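Local structure of beta-n-acetylhexosaminidase (Streptococcus pneumoniae, 2YLA) at residues A[181-186]-A[227-232]; A[278-283]-A[325-330]. The protein hydrolyses terminal beta-linked N-acetylhexosamine residues as a family 20 glycoside hydrolase and probably trims N-glycans during pneumococcal infection. The protein carries 1 engineered substitution. One frame throughout, in Å; residues are numbered along the deposited sequence.

Contact 1. Residues A[181-186]-A[227-232]. Engineered in segment 181-186: Gln183 (natural residue Glu). With NAG (2-acetamido-2-deoxy-beta-D-glucopyranose), chain E; MAN (alpha-D-mannopyranose), chain B.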
ATOM      1  N   THR A 181       9.057   4.461  -5.677  1.00  9.88           N
ATOM      2  CA  THR A 181      10.329   4.513  -6.425  1.00 10.62           C
ATOM      3  C   THR A 181      10.579   3.313  -7.346  1.00 11.06           C
ATOM      4  O   THR A 181      11.725   2.937  -7.590  1.00 11.16           O
ATOM      5  CB  THR A 181      11.589   4.793  -5.527  1.00 10.62           C
ATOM      6  OG1 THR A 181      11.859   3.673  -4.673  1.00 11.02           O
ATOM      7  CG2 THR A 181      11.411   6.048  -4.688  1.00 10.66           C
ATOM      8  N   ASP A 182       9.504   2.736  -7.873  1.00 11.75           N
ATOM      9  CA  ASP A 182       9.603   1.582  -8.769  1.00 12.44           C
ATOM     10  C   ASP A 182       9.669   1.965 -10.254  1.00 12.94           C
ATOM     11  O   ASP A 182       9.196   3.032 -10.657  1.00 13.00           O
ATOM     12  CB  ASP A 182       8.438   0.612  -8.526  1.00 12.49           C
ATOM     13  CG  ASP A 182       7.075   1.267  -8.707  1.00 12.55           C
ATOM     14  OD1 ASP A 182       6.814   2.294  -8.048  1.00 12.40           O
ATOM     15  OD2 ASP A 182       6.259   0.745  -9.500  1.00 12.52           O
ATOM     16  N   GLN A 183      10.274   1.082 -11.048  1.00 13.50           N
ATOM     17  CA  GLN A 183      10.307   1.180 -12.517  1.00 14.07           C
ATOM     18  C   GLN A 183      10.539   2.599 -13.066  1.00 14.43           C
ATOM     19  O   GLN A 183       9.621   3.225 -13.603  1.00 14.70           O
ATOM     20  CB  GLN A 183       9.039   0.555 -13.115  1.00 14.02           C
ATOM     21  CG  GLN A 183       8.676  -0.788 -12.487  1.00 14.48           C
ATOM     22  CD  GLN A 183       7.475  -1.451 -13.130  1.00 14.84           C
ATOM     23  OE1 GLN A 183       6.407  -0.846 -13.264  1.00 15.11           O
ATOM     24  NE2 GLN A 183       7.639  -2.710 -13.521  1.00 14.55           N
ATOM     25  N   TYR A 184      11.770   3.092 -12.925  1.00 14.80           N
ATOM     26  CA  TYR A 184      12.147   4.420 -13.413  1.00 15.12           C
ATOM     27  C   TYR A 184      12.133   4.474 -14.938  1.00 15.47           C
ATOM     28  O   TYR A 184      12.689   3.600 -15.598  1.00 15.52           O
ATOM     29  CB  TYR A 184      13.532   4.817 -12.889  1.00 15.05           C
ATOM     30  CG  TYR A 184      13.912   6.261 -13.157  1.00 14.86           C
ATOM     31  CD1 TYR A 184      14.516   6.634 -14.358  1.00 14.76           C
ATOM     32  CD2 TYR A 184      13.675   7.252 -12.205  1.00 14.81           C
ATOM     33  CE1 TYR A 184      14.861   7.958 -14.613  1.00 14.88           C
ATOM     34  CE2 TYR A 184      14.023   8.583 -12.445  1.00 14.88           C
ATOM     35  CZ  TYR A 184      14.613   8.927 -13.653  1.00 15.11           C
ATOM     36  OH  TYR A 184      14.960  10.238 -13.900  1.00 15.26           O
ATOM     37  N   ALA A 185      11.484   5.503 -15.480  1.00 15.89           N
ATOM     38  CA  ALA A 185      11.443   5.772 -16.922  1.00 16.26           C
ATOM     39  C   ALA A 185      11.315   4.525 -17.796  1.00 16.58           C
ATOM     40  O   ALA A 185      11.972   4.419 -18.834  1.00 16.66           O
ATOM     41  CB  ALA A 185      12.650   6.610 -17.341  1.00 16.21           C
ATOM     42  N   ASN A 186      10.459   3.593 -17.378  1.00 16.89           N
ATOM     43  CA  ASN A 186      10.241   2.354 -18.128  1.00 17.32           C
ATOM     44  C   ASN A 186       9.688   2.562 -19.538  1.00 17.26           C
ATOM     45  O   ASN A 186      10.046   1.828 -20.459  1.00 17.39           O
ATOM     46  CB  ASN A 186       9.360   1.379 -17.340  1.00 17.53           C
ATOM     47  CG  ASN A 186      10.173   0.334 -16.582  1.00 18.43           C
ATOM     48  OD1 ASN A 186       9.706  -0.788 -16.369  1.00 19.38           O
ATOM     49  ND2 ASN A 186      11.397   0.694 -16.183  1.00 18.99           N
ATOM     50  N   PHE A 227       9.349   0.299  -2.803  1.00  6.91           N
ATOM     51  CA  PHE A 227       9.507  -0.948  -3.540  1.00  7.16           C
ATOM     52  C   PHE A 227      10.991  -1.237  -3.741  1.00  7.45           C
ATOM     53  O   PHE A 227      11.829  -0.342  -3.605  1.00  7.39           O
ATOM     54  CB  PHE A 227       8.757  -0.906  -4.877  1.00  7.16           C
ATOM     55  CG  PHE A 227       7.258  -0.836  -4.732  1.00  7.15           C
ATOM     56  CD1 PHE A 227       6.556  -1.840  -4.062  1.00  6.90           C
ATOM     57  CD2 PHE A 227       6.545   0.228  -5.275  1.00  6.87           C
ATOM     58  CE1 PHE A 227       5.174  -1.777  -3.921  1.00  6.69           C
ATOM     59  CE2 PHE A 227       5.160   0.300  -5.142  1.00  7.09           C
ATOM     60  CZ  PHE A 227       4.473  -0.705  -4.464  1.00  7.02           C
ATOM     61  N   ASN A 228      11.313  -2.487  -4.063  1.00  7.78           N
ATOM     62  CA  ASN A 228      12.702  -2.931  -4.103  1.00  8.12           C
ATOM     63  C   ASN A 228      13.521  -2.470  -5.306  1.00  8.41           C
ATOM     64  O   ASN A 228      14.735  -2.301  -5.190  1.00  8.49           O
ATOM     65  CB  ASN A 228      12.784  -4.455  -3.947  1.00  8.11           C
ATOM     66  CG  ASN A 228      12.145  -5.208  -5.105  1.00  8.32           C
ATOM     67  OD1 ASN A 228      10.978  -5.588  -5.040  1.00  8.55           O
ATOM     68  ND2 ASN A 228      12.913  -5.432  -6.167  1.00  8.02           N
ATOM     69  N   ASP A 229      12.852  -2.254  -6.441  1.00  8.75           N
ATOM     70  CA  ASP A 229      13.509  -2.016  -7.739  1.00  9.22           C
ATOM     71  C   ASP A 229      14.828  -1.239  -7.678  1.00  9.46           C
ATOM     72  O   ASP A 229      15.876  -1.748  -8.081  1.00  9.40           O
ATOM     73  CB  ASP A 229      12.565  -1.302  -8.718  1.00  9.30           C
ATOM     74  CG  ASP A 229      11.269  -2.050  -8.947  1.00  9.78           C
ATOM     75  OD1 ASP A 229      10.574  -2.362  -7.955  1.00 10.41           O
ATOM     76  OD2 ASP A 229      10.932  -2.297 -10.126  1.00  9.93           O
ATOM     77  N   GLY A 230      14.761  -0.009  -7.170  1.00  9.81           N
ATOM     78  CA  GLY A 230      15.888   0.914  -7.214  1.00 10.12           C
ATOM     79  C   GLY A 230      16.927   0.764  -6.127  1.00 10.43           C
ATOM     80  O   GLY A 230      17.940   1.460  -6.146  1.00 10.59           O
ATOM     81  N   PHE A 231      16.688  -0.145  -5.186  1.00 10.62           N
ATOM     82  CA  PHE A 231      17.602  -0.349  -4.066  1.00 10.90           C
ATOM     83  C   PHE A 231      18.722  -1.334  -4.392  1.00 11.02           C
ATOM     84  O   PHE A 231      18.469  -2.505  -4.690  1.00 11.00           O
ATOM     85  CB  PHE A 231      16.832  -0.782  -2.816  1.00 10.90           C
ATOM     86  CG  PHE A 231      16.129   0.348  -2.124  1.00 11.30           C
ATOM     87  CD1 PHE A 231      14.915   0.830  -2.604  1.00 11.54           C
ATOM     88  CD2 PHE A 231      16.688   0.944  -0.998  1.00 11.55           C
ATOM     89  CE1 PHE A 231      14.267   1.885  -1.971  1.00 11.67           C
ATOM     90  CE2 PHE A 231      16.047   1.998  -0.354  1.00 11.46           C
ATOM     91  CZ  PHE A 231      14.833   2.468  -0.841  1.00 11.72           C
ATOM     92  N   TYR A 232      19.956  -0.830  -4.330  1.00 11.20           N
ATOM     93  CA  TYR A 232      21.176  -1.599  -4.605  1.00 11.39           C
ATOM     94  C   TYR A 232      21.064  -2.475  -5.853  1.00 11.49           C
ATOM     95  O   TYR A 232      21.320  -3.681  -5.818  1.00 11.44           O
ATOM     96  CB  TYR A 232      21.608  -2.405  -3.370  1.00 11.47           C
ATOM     97  CG  TYR A 232      21.973  -1.527  -2.194  1.00 11.76           C
ATOM     98  CD1 TYR A 232      23.232  -0.938  -2.105  1.00 11.94           C
ATOM     99  CD2 TYR A 232      21.054  -1.271  -1.177  1.00 11.84           C
ATOM    100  CE1 TYR A 232      23.568  -0.123  -1.035  1.00 11.82           C
ATOM    101  CE2 TYR A 232      21.383  -0.458  -0.101  1.00 11.75           C
ATOM    102  CZ  TYR A 232      22.641   0.113  -0.036  1.00 11.83           C
ATOM    103  OH  TYR A 232      22.974   0.919   1.029  1.00 11.92           O
TER
HETATM  104  C1  NAG E   4       4.492  -4.213 -11.998  1.00 63.94           C
HETATM  105  C2  NAG E   4       4.341  -2.776 -11.436  1.00 63.33           C
HETATM  106  C3  NAG E   4       2.905  -2.289 -11.206  1.00 63.10           C
HETATM  107  C4  NAG E   4       1.904  -3.150 -11.954  1.00 62.85           C
HETATM  108  C5  NAG E   4       2.089  -4.596 -11.507  1.00 62.87           C
HETATM  109  C6  NAG E   4       1.041  -5.516 -12.123  1.00 62.68           C
HETATM  110  C7  NAG E   4       5.032  -3.085  -9.031  1.00 62.47           C
HETATM  111  C8  NAG E   4       6.016  -2.604  -8.008  1.00 62.28           C
HETATM  112  N2  NAG E   4       5.153  -2.526 -10.242  1.00 62.81           N
HETATM  113  O3  NAG E   4       2.782  -0.947 -11.624  1.00 63.11           O
HETATM  114  O4  NAG E   4       0.599  -2.688 -11.692  1.00 62.46           O
HETATM  115  O5  NAG E   4       3.374  -5.094 -11.848  1.00 63.42           O
HETATM  116  O6  NAG E   4       1.297  -5.704 -13.498  1.00 62.35           O
HETATM  117  O7  NAG E   4       4.198  -3.937  -8.720  1.00 62.20           O
HETATM  118  C1  MAN B   3       5.779  -5.878 -14.828  1.00 67.42           C
HETATM  119  C2  MAN B   3       4.578  -5.093 -14.281  1.00 66.57           C
HETATM  120  C3  MAN B   3       3.868  -4.378 -15.437  1.00 66.77           C
HETATM  121  C4  MAN B   3       4.836  -3.519 -16.251  1.00 67.01           C
HETATM  122  C5  MAN B   3       6.076  -4.322 -16.651  1.00 67.28           C
HETATM  123  C6  MAN B   3       7.146  -3.438 -17.286  1.00 67.48           C
HETATM  124  O2  MAN B   3       5.027  -4.119 -13.349  1.00 65.22           O
HETATM  125  O3  MAN B   3       2.833  -3.557 -14.949  1.00 66.82           O
HETATM  126  O4  MAN B   3       4.178  -3.033 -17.399  1.00 66.88           O
HETATM  127  O5  MAN B   3       6.640  -4.986 -15.528  1.00 67.45           O
HETATM  128  O6  MAN B   3       7.418  -3.896 -18.592  1.00 67.68           O
HETATM  129  O   HOH W   1      12.268   0.827  -6.074  1.00 11.93           O
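Asp182 meets Phe227 at the sugar-binding mouth of a TIM barrel, where the loops following the adjacent parallel strands 176-180 and 223-227 come together. The segment 181-186 carries Asp182 beside the engineered Gln183, which is Glu in the natural sequence; the native order matches the Asp-Glu pair used by family 20 enzymes in substrate-assisted hydrolysis. The side chains of Asp182 and Phe227 lie side by side and point the same way, with carboxylate and ring planes 72° apart. OD1 of Asp182 sits at the ring edge, 3.5 Å from Phe227 CD2, while its OD2 is 3.5 Å from N2 of the bound N-acetylglucosamine. The acetamido methyl C8 of that sugar lies over one face of the Phe227 ring, 3.8 Å above its plane and over its centre. Behind this pair, Asp229 brings OD2 to 3.6 Å from CG of Gln183, the amide and carboxylate planes nearly perpendicular. Tyr257 and Trp250 hydrogen-bond OD2 and OD1 of Asp229, respectively, fixing the rotation of its carboxylate. Extended beyond CG, Gln183 reaches the mannose, and its NE2 donates to O2 at 3.0 Å and also to O5. The turn from Asn228 to Phe231 is joined to the other loop by one water, which donates to Thr181 O and Phe227 O and accepts from Gly230 N at 2.8 Å.

Contact 2. Residues A[278-283]-A[325-330]; sequences DWYYIL and MLSIWA. With NAG (2-acetamido-2-deoxy-beta-D-glucopyranose), chain E; NAG (2-acetamido-2-deoxy-beta-D-glucopyranose), chain C.
Tyr280 and Trp329 form an edge-to-face pair in which the indole presents its NE1 edge to the phenol ring. NE1 of Trp329 lies 3.2 Å above the plane of the Tyr280 ring, over its centre, and the planes are inclined at 55°. Both rings also face the sugar. Tyr280 OH donates a hydrogen bond of 2.9 Å to O7 of the bound N-acetylglucosamine of chain E, much as a tyrosine grips the acetamido carbonyl in related family 20 enzymes, whereas one face of the indole packs against C5 and C6 of that sugar. CG of Trp329 stands beside its own backbone N (chi1 -56°), which turns the indole toward Tyr280. Ser327 CB approaches the phenol obliquely.

Beneath the rings, the short strand 281-282 pairs in parallel with strand 321-329 through backbone bonds, the two strands of a beta-alpha-beta unit of the barrel whose helix is 294-303. Tyr281 straddles Ile328, its N donating to Ser327 O and its O accepting from Trp329 N at 2.7 Å; Leu283 N then donates to Trp329 O at 2.8 Å. On the face opposite the indole, Ile328 spreads its branches, CD1 touching Tyr281 CB and CG2 meeting Leu283 CD2 at 3.8 Å. Farther back, Trp279 and Leu326 cross at about a right angle.

Helix 339-351 covers this apolar side, with Leu345 against Tyr281 and Leu326 and with Glu341 OE1 hydrogen-bonded to Tyr281 OH, while strand 10-16 pairs with strand 321-329 to continue the barrel.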
ATOM      1  N   ASP A 278       3.570 -13.164  -7.361  1.00  6.78           N
ATOM      2  CA  ASP A 278       2.718 -14.332  -7.606  1.00  7.10           C
ATOM      3  C   ASP A 278       1.264 -14.100  -7.216  1.00  7.28           C
ATOM      4  O   ASP A 278       0.357 -14.660  -7.834  1.00  7.27           O
ATOM      5  CB  ASP A 278       3.239 -15.549  -6.841  1.00  7.10           C
ATOM      6  CG  ASP A 278       4.543 -16.087  -7.394  1.00  7.36           C
ATOM      7  OD1 ASP A 278       5.065 -15.536  -8.391  1.00  7.50           O
ATOM      8  OD2 ASP A 278       5.048 -17.073  -6.814  1.00  7.54           O
ATOM      9  N   TRP A 279       1.057 -13.279  -6.188  1.00  7.58           N
ATOM     10  CA  TRP A 279      -0.274 -13.003  -5.655  1.00  8.01           C
ATOM     11  C   TRP A 279      -0.965 -11.829  -6.361  1.00  8.41           C
ATOM     12  O   TRP A 279      -2.034 -11.381  -5.936  1.00  8.50           O
ATOM     13  CB  TRP A 279      -0.192 -12.733  -4.146  1.00  7.90           C
ATOM     14  CG  TRP A 279       0.494 -13.809  -3.332  1.00  7.84           C
ATOM     15  CD1 TRP A 279       0.378 -15.165  -3.486  1.00  7.72           C
ATOM     16  CD2 TRP A 279       1.375 -13.609  -2.218  1.00  7.62           C
ATOM     17  NE1 TRP A 279       1.145 -15.817  -2.549  1.00  7.51           N
ATOM     18  CE2 TRP A 279       1.765 -14.888  -1.756  1.00  7.62           C
ATOM     19  CE3 TRP A 279       1.880 -12.473  -1.569  1.00  7.56           C
ATOM     20  CZ2 TRP A 279       2.637 -15.062  -0.676  1.00  7.71           C
ATOM     21  CZ3 TRP A 279       2.747 -12.645  -0.495  1.00  7.64           C
ATOM     22  CH2 TRP A 279       3.117 -13.933  -0.060  1.00  7.98           C
ATOM     23  N   TYR A 280      -0.353 -11.344  -7.441  1.00  8.93           N
ATOM     24  CA  TYR A 280      -0.834 -10.172  -8.178  1.00  9.41           C
ATOM     25  C   TYR A 280      -2.086 -10.438  -9.005  1.00 10.05           C
ATOM     26  O   TYR A 280      -2.175 -11.453  -9.701  1.00 10.14           O
ATOM     27  CB  TYR A 280       0.258  -9.659  -9.121  1.00  9.26           C
ATOM     28  CG  TYR A 280       1.259  -8.702  -8.510  1.00  8.46           C
ATOM     29  CD1 TYR A 280       1.457  -8.641  -7.130  1.00  7.94           C
ATOM     30  CD2 TYR A 280       2.030  -7.876  -9.321  1.00  7.51           C
ATOM     31  CE1 TYR A 280       2.384  -7.769  -6.577  1.00  7.55           C
ATOM     32  CE2 TYR A 280       2.961  -7.002  -8.775  1.00  7.47           C
ATOM     33  CZ  TYR A 280       3.129  -6.953  -7.404  1.00  7.39           C
ATOM     34  OH  TYR A 280       4.041  -6.089  -6.856  1.00  7.25           O
ATOM     35  N   TYR A 281      -3.040  -9.512  -8.929  1.00 10.74           N
ATOM     36  CA  TYR A 281      -4.170  -9.492  -9.852  1.00 11.40           C
ATOM     37  C   TYR A 281      -4.366  -8.119 -10.492  1.00 11.91           C
ATOM     38  O   TYR A 281      -4.578  -7.119  -9.803  1.00 11.76           O
ATOM     39  CB  TYR A 281      -5.466  -9.966  -9.184  1.00 11.43           C
ATOM     40  CG  TYR A 281      -6.690  -9.863 -10.080  1.00 11.73           C
ATOM     41  CD1 TYR A 281      -6.681 -10.393 -11.376  1.00 12.10           C
ATOM     42  CD2 TYR A 281      -7.855  -9.239  -9.634  1.00 11.78           C
ATOM     43  CE1 TYR A 281      -7.798 -10.298 -12.206  1.00 11.92           C
ATOM     44  CE2 TYR A 281      -8.980  -9.142 -10.456  1.00 11.88           C
ATOM     45  CZ  TYR A 281      -8.943  -9.674 -11.738  1.00 11.94           C
ATOM     46  OH  TYR A 281     -10.046  -9.584 -12.554  1.00 12.02           O
ATOM     47  N   ILE A 282      -4.288  -8.099 -11.821  1.00 12.63           N
ATOM     48  CA  ILE A 282      -4.555  -6.911 -12.626  1.00 13.34           C
ATOM     49  C   ILE A 282      -6.002  -6.978 -13.090  1.00 13.91           C
ATOM     50  O   ILE A 282      -6.411  -7.963 -13.708  1.00 14.09           O
ATOM     51  CB  ILE A 282      -3.620  -6.833 -13.864  1.00 13.19           C
ATOM     52  CG1 ILE A 282      -2.162  -6.671 -13.441  1.00 13.25           C
ATOM     53  CG2 ILE A 282      -4.002  -5.683 -14.779  1.00 13.41           C
ATOM     54  CD1 ILE A 282      -1.412  -7.972 -13.312  1.00 13.83           C
ATOM     55  N   LEU A 283      -6.772  -5.933 -12.794  1.00 14.58           N
ATOM     56  CA  LEU A 283      -8.196  -5.901 -13.131  1.00 15.20           C
ATOM     57  C   LEU A 283      -8.442  -6.224 -14.603  1.00 15.78           C
ATOM     58  O   LEU A 283      -7.854  -5.603 -15.494  1.00 15.91           O
ATOM     59  CB  LEU A 283      -8.818  -4.553 -12.749  1.00 15.05           C
ATOM     60  CG  LEU A 283      -8.704  -4.128 -11.281  1.00 14.77           C
ATOM     61  CD1 LEU A 283      -9.226  -2.717 -11.089  1.00 14.63           C
ATOM     62  CD2 LEU A 283      -9.420  -5.099 -10.351  1.00 14.48           C
ATOM     63  N   MET A 325       1.962  -8.868   1.764  1.00  9.19           N
ATOM     64  CA  MET A 325       0.999  -8.011   1.071  1.00  8.99           C
ATOM     65  C   MET A 325       0.467  -8.660  -0.211  1.00  8.80           C
ATOM     66  O   MET A 325       1.236  -9.165  -1.028  1.00  8.85           O
ATOM     67  CB  MET A 325       1.601  -6.629   0.777  1.00  8.91           C
ATOM     68  CG  MET A 325       0.628  -5.651   0.123  1.00  8.75           C
ATOM     69  SD  MET A 325       1.017  -3.904   0.358  1.00  8.67           S
ATOM     70  CE  MET A 325       2.422  -3.675  -0.728  1.00  7.45           C
ATOM     71  N   LEU A 326      -0.854  -8.644  -0.364  1.00  8.66           N
ATOM     72  CA  LEU A 326      -1.524  -9.103  -1.576  1.00  8.58           C
ATOM     73  C   LEU A 326      -1.942  -7.879  -2.389  1.00  8.57           C
ATOM     74  O   LEU A 326      -2.607  -6.979  -1.869  1.00  8.47           O
ATOM     75  CB  LEU A 326      -2.753  -9.936  -1.213  1.00  8.57           C
ATOM     76  CG  LEU A 326      -3.443 -10.746  -2.311  1.00  8.62           C
ATOM     77  CD1 LEU A 326      -2.998 -12.188  -2.241  1.00  8.78           C
ATOM     78  CD2 LEU A 326      -4.939 -10.674  -2.115  1.00  8.96           C
ATOM     79  N   SER A 327      -1.563  -7.850  -3.663  1.00  8.54           N
ATOM     80  CA  SER A 327      -1.678  -6.624  -4.453  1.00  8.57           C
ATOM     81  C   SER A 327      -2.626  -6.708  -5.651  1.00  8.68           C
ATOM     82  O   SER A 327      -2.490  -7.580  -6.512  1.00  8.56           O
ATOM     83  CB  SER A 327      -0.293  -6.151  -4.893  1.00  8.48           C
ATOM     84  OG  SER A 327       0.585  -6.055  -3.784  1.00  8.22           O
ATOM     85  N   ILE A 328      -3.581  -5.778  -5.680  1.00  8.88           N
ATOM     86  CA  ILE A 328      -4.551  -5.640  -6.766  1.00  9.12           C
ATOM     87  C   ILE A 328      -4.208  -4.401  -7.600  1.00  9.28           C
ATOM     88  O   ILE A 328      -4.077  -3.306  -7.057  1.00  9.43           O
ATOM     89  CB  ILE A 328      -6.006  -5.518  -6.222  1.00  9.07           C
ATOM     90  CG1 ILE A 328      -6.340  -6.662  -5.247  1.00  9.08           C
ATOM     91  CG2 ILE A 328      -7.020  -5.428  -7.372  1.00  9.11           C
ATOM     92  CD1 ILE A 328      -6.476  -8.056  -5.878  1.00  8.86           C
ATOM     93  N   TRP A 329      -4.077  -4.579  -8.913  1.00  9.48           N
ATOM     94  CA  TRP A 329      -3.604  -3.515  -9.799  1.00  9.73           C
ATOM     95  C   TRP A 329      -4.594  -3.151 -10.900  1.00 10.17           C
ATOM     96  O   TRP A 329      -5.383  -3.988 -11.344  1.00 10.32           O
ATOM     97  CB  TRP A 329      -2.269  -3.907 -10.425  1.00  9.55           C
ATOM     98  CG  TRP A 329      -1.225  -4.248  -9.419  1.00  9.15           C
ATOM     99  CD1 TRP A 329      -0.899  -5.492  -8.973  1.00  8.72           C
ATOM    100  CD2 TRP A 329      -0.372  -3.334  -8.717  1.00  8.73           C
ATOM    101  NE1 TRP A 329       0.108  -5.414  -8.046  1.00  8.67           N
ATOM    102  CE2 TRP A 329       0.450  -4.101  -7.868  1.00  8.41           C
ATOM    103  CE3 TRP A 329      -0.219  -1.940  -8.728  1.00  8.35           C
ATOM    104  CZ2 TRP A 329       1.409  -3.526  -7.033  1.00  8.56           C
ATOM    105  CZ3 TRP A 329       0.739  -1.369  -7.902  1.00  8.47           C
ATOM    106  CH2 TRP A 329       1.540  -2.162  -7.065  1.00  8.56           C
ATOM    107  N   ALA A 330      -4.525  -1.900 -11.351  1.00 10.59           N
ATOM    108  CA  ALA A 330      -5.421  -1.394 -12.385  1.00 11.06           C
ATOM    109  C   ALA A 330      -4.656  -0.819 -13.577  1.00 11.45           C
ATOM    110  O   ALA A 330      -4.867   0.335 -13.962  1.00 11.36           O
ATOM    111  CB  ALA A 330      -6.365  -0.361 -11.792  1.00 11.05           C
TER
HETATM  112  C1  NAG E   4       4.492  -4.213 -11.998  1.00 63.94           C
HETATM  113  C2  NAG E   4       4.341  -2.776 -11.436  1.00 63.33           C
HETATM  114  C3  NAG E   4       2.905  -2.289 -11.206  1.00 63.10           C
HETATM  115  C4  NAG E   4       1.904  -3.150 -11.954  1.00 62.85           C
HETATM  116  C5  NAG E   4       2.089  -4.596 -11.507  1.00 62.87           C
HETATM  117  C6  NAG E   4       1.041  -5.516 -12.123  1.00 62.68           C
HETATM  118  C7  NAG E   4       5.032  -3.085  -9.031  1.00 62.47           C
HETATM  119  C8  NAG E   4       6.016  -2.604  -8.008  1.00 62.28           C
HETATM  120  N2  NAG E   4       5.153  -2.526 -10.242  1.00 62.81           N
HETATM  121  O3  NAG E   4       2.782  -0.947 -11.624  1.00 63.11           O
HETATM  122  O4  NAG E   4       0.599  -2.688 -11.692  1.00 62.46           O
HETATM  123  O5  NAG E   4       3.374  -5.094 -11.848  1.00 63.42           O
HETATM  124  O6  NAG E   4       1.297  -5.704 -13.498  1.00 62.35           O
HETATM  125  O7  NAG E   4       4.198  -3.937  -8.720  1.00 62.20           O
HETATM  126  C1  NAG C   5       5.501 -10.127 -13.423  1.00 72.12           C
HETATM  127  C2  NAG C   5       6.019 -10.726 -12.111  1.00 72.48           C
HETATM  128  C3  NAG C   5       4.994 -11.756 -11.617  1.00 72.48           C
HETATM  129  C4  NAG C   5       3.579 -11.167 -11.582  1.00 72.41           C
HETATM  130  C5  NAG C   5       3.235 -10.350 -12.835  1.00 72.41           C
HETATM  131  C6  NAG C   5       1.952  -9.550 -12.638  1.00 72.54           C
HETATM  132  C7  NAG C   5       7.974 -12.372 -12.510  1.00 72.93           C
HETATM  133  C8  NAG C   5       7.144 -13.589 -12.827  1.00 72.91           C
HETATM  134  N2  NAG C   5       7.414 -11.182 -12.211  1.00 72.76           N
HETATM  135  O3  NAG C   5       5.355 -12.236 -10.340  1.00 72.41           O
HETATM  136  O4  NAG C   5       2.654 -12.223 -11.437  1.00 72.36           O
HETATM  137  O5  NAG C   5       4.284  -9.456 -13.164  1.00 72.26           O
HETATM  138  O6  NAG C   5       1.868  -8.539 -13.620  1.00 72.76           O
HETATM  139  O7  NAG C   5       9.200 -12.494 -12.529  1.00 72.90           O

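From the N terminus, contact 1 comes first: the chain leaves strand 176-180, passes through a largely helical excursion and returns along strand 223-227, so that 227-232 closes the loop against 181-186. It then runs on through strands 246-249 and 272-274 before contact 2 opens at 278-283 and closes, after helix 294-303, on strand 321-329. The two loops therefore follow in series, neither nesting nor crossing. The centres of the two contacts are about 18 Å apart, yet Phe227 CZ and Trp329 CH2 approach to 4.2 Å across the barrel mouth. Both contacts touch the same N-acetylglucosamine, bringing the loops after strands 176-180 and 223-227 and the strand pair 281-282/321-329 to one sugar.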